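Local coordinates for protein cytochrome P450 (Zobellia galactanivorans, PDB 6G5Q) that belongs to the cytochrome P450 family of haem proteins, holding protoporphyrin IX with its iron inside a largely helical fold, at residues Y359-E364 / V373-I378. Numbering follows the deposited sequence.
Sequences YKENIE and VGFHNI
A classic beta bulge interrupts the antiparallel hairpin of strands 351-366 and 369-384 where H376 and N377 together face K360. The carbonyl O of K360 takes both backbone N-H groups, each weakly: N of H376 at 2.9 Å through a bent bond, N of N377 at 3.4 Å. On one side of the bulge K360 N gives a firm bond to N377 O, 2.8 Å; on the other, N362 is paired at both ends, its N reaching G374 O at 2.9 Å and its O taking V373 N in a nearly straight bond.

At the bulge the H376 ring lies across N362. A chi1 of 179° carries the N362 amide away from its own backbone N and onto the imidazole, planes 15° apart, and N362 CB sits 3.8 Å from the ring centroid, a CH-pi contact almost on the normal. V373 CG1 meets N362 CG alongside, at 3.6 Å.

The side chain of F375 heads away from strand 351-366, yet its ring still reaches Y359: CE1 of F375 lies 3.8 Å from Y359 CD2, the rings meeting obliquely with their planes 84° apart. F375 and I378 also touch helix 222-238, and E364 OE1 bonds to T268 OG1, so the hairpin is tied to its surroundings on both strands. With the bulge the register shifts by one residue, and strand 369-384 turns a corner at H376, in the C-terminal beta hairpin of this P450 fold.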
loop_
_atom_site.group_PDB
_atom_site.type_symbol
_atom_site.label_atom_id
_atom_site.label_comp_id
_atom_site.label_asym_id
_atom_site.label_seq_id
_atom_site.Cartn_x
_atom_site.Cartn_y
_atom_site.Cartn_z
ATOM N N TYR A 359 10.567 -18.544 9.815
ATOM C CA TYR A 359 10.115 -17.579 8.816
ATOM C C TYR A 359 10.778 -17.762 7.492
ATOM O O TYR A 359 11.815 -18.364 7.421
ATOM C CB TYR A 359 10.390 -16.160 9.313
ATOM C CG TYR A 359 11.880 -15.803 9.413
ATOM C CD1 TYR A 359 12.627 -16.142 10.553
ATOM C CD2 TYR A 359 12.543 -15.125 8.366
ATOM C CE1 TYR A 359 13.968 -15.809 10.658
ATOM C CE2 TYR A 359 13.877 -14.779 8.457
ATOM C CZ TYR A 359 14.585 -15.122 9.613
ATOM O OH TYR A 359 15.909 -14.771 9.707
ATOM N N LYS A 360 10.190 -17.217 6.439
ATOM C CA LYS A 360 10.891 -17.108 5.196
ATOM C C LYS A 360 10.626 -15.716 4.610
ATOM O O LYS A 360 9.482 -15.226 4.591
ATOM C CB LYS A 360 10.444 -18.194 4.239
ATOM C CG LYS A 360 11.384 -18.327 3.050
ATOM C CD LYS A 360 10.665 -18.528 1.727
ATOM C CE LYS A 360 11.683 -18.473 0.606
ATOM N NZ LYS A 360 10.997 -18.456 -0.710
ATOM N N GLU A 361 11.682 -15.093 4.108
ATOM C CA GLU A 361 11.635 -13.693 3.697
ATOM C C GLU A 361 11.096 -13.527 2.297
ATOM O O GLU A 361 11.325 -14.374 1.441
ATOM C CB GLU A 361 13.026 -13.071 3.762
ATOM C CG GLU A 361 13.539 -12.841 5.172
ATOM C CD GLU A 361 14.897 -12.165 5.195
ATOM O OE1 GLU A 361 15.530 -11.999 4.122
ATOM O OE2 GLU A 361 15.336 -11.791 6.303
ATOM N N ASN A 362 10.390 -12.419 2.071
ATOM C CA ASN A 362 9.918 -12.043 0.741
ATOM C C ASN A 362 10.848 -10.984 0.166
ATOM O O ASN A 362 10.755 -9.817 0.540
ATOM C CB ASN A 362 8.477 -11.527 0.841
ATOM C CG ASN A 362 7.889 -11.083 -0.494
ATOM O OD1 ASN A 362 8.578 -10.953 -1.515
ATOM N ND2 ASN A 362 6.591 -10.823 -0.476
ATOM N N ILE A 363 11.764 -11.409 -0.716
ATOM C CA ILE A 363 12.744 -10.527 -1.354
ATOM C C ILE A 363 12.299 -10.127 -2.740
ATOM O O ILE A 363 12.098 -10.982 -3.584
ATOM C CB ILE A 363 14.157 -11.174 -1.513
ATOM C CG1 ILE A 363 14.687 -11.784 -0.209
ATOM C CG2 ILE A 363 15.147 -10.184 -2.109
ATOM C CD1 ILE A 363 14.498 -10.955 1.030
ATOM N N GLU A 364 12.190 -8.829 -2.979
ATOM C CA GLU A 364 11.901 -8.313 -4.310
ATOM C C GLU A 364 13.146 -8.241 -5.174
ATOM O O GLU A 364 14.126 -7.553 -4.843
ATOM C CB GLU A 364 11.261 -6.929 -4.257
ATOM C CG GLU A 364 9.760 -6.937 -4.021
ATOM C CD GLU A 364 9.186 -5.556 -3.685
ATOM O OE1 GLU A 364 9.861 -4.528 -3.906
ATOM O OE2 GLU A 364 8.041 -5.506 -3.189
ATOM N N VAL A 373 10.853 -6.916 1.414
ATOM C CA VAL A 373 9.610 -6.164 1.539
ATOM C C VAL A 373 8.795 -6.728 2.694
ATOM O O VAL A 373 7.877 -6.071 3.166
ATOM C CB VAL A 373 8.777 -6.169 0.236
ATOM C CG1 VAL A 373 8.084 -7.521 0.033
ATOM C CG2 VAL A 373 7.746 -5.049 0.252
ATOM N N GLY A 374 9.159 -7.923 3.162
ATOM C CA GLY A 374 8.498 -8.563 4.290
ATOM C C GLY A 374 8.753 -10.066 4.342
ATOM O O GLY A 374 9.891 -10.525 4.164
ATOM N N PHE A 375 7.681 -10.832 4.555
ATOM C CA PHE A 375 7.760 -12.269 4.761
ATOM C C PHE A 375 6.794 -13.034 3.880
ATOM O O PHE A 375 5.639 -12.654 3.822
ATOM C CB PHE A 375 7.467 -12.568 6.227
ATOM C CG PHE A 375 8.449 -11.934 7.173
ATOM C CD1 PHE A 375 9.734 -12.474 7.339
ATOM C CD2 PHE A 375 8.112 -10.781 7.884
ATOM C CE1 PHE A 375 10.656 -11.880 8.200
ATOM C CE2 PHE A 375 9.023 -10.188 8.765
ATOM C CZ PHE A 375 10.307 -10.725 8.903
ATOM N N HIS A 376 7.236 -14.108 3.194
ATOM C CA HIS A 376 6.278 -15.056 2.582
ATOM C C HIS A 376 5.515 -15.756 3.692
ATOM O O HIS A 376 4.309 -16.015 3.566
ATOM C CB HIS A 376 6.936 -16.066 1.630
ATOM C CG HIS A 376 7.423 -15.456 0.346
ATOM N ND1 HIS A 376 6.585 -14.794 -0.536
ATOM C CD2 HIS A 376 8.662 -15.397 -0.204
ATOM C CE1 HIS A 376 7.289 -14.345 -1.563
ATOM N NE2 HIS A 376 8.551 -14.700 -1.390
ATOM N N ASN A 377 6.206 -16.051 4.793
ATOM C CA ASN A 377 5.550 -16.580 5.987
ATOM C C ASN A 377 6.408 -16.340 7.203
ATOM O O ASN A 377 7.627 -16.181 7.107
ATOM C CB ASN A 377 5.199 -18.083 5.875
ATOM C CG ASN A 377 6.409 -18.935 5.480
ATOM O OD1 ASN A 377 6.703 -19.107 4.278
ATOM N ND2 ASN A 377 7.166 -19.387 6.487
ATOM N N ILE A 378 5.755 -16.314 8.362
ATOM C CA ILE A 378 6.432 -16.094 9.604
ATOM C C ILE A 378 5.482 -16.567 10.686
ATOM O O ILE A 378 4.290 -16.190 10.734
ATOM C CB ILE A 378 6.858 -14.606 9.795
ATOM C CG1 ILE A 378 7.519 -14.368 11.159
ATOM C CG2 ILE A 378 5.690 -13.645 9.570
ATOM C CD1 ILE A 378 8.475 -13.196 11.167
#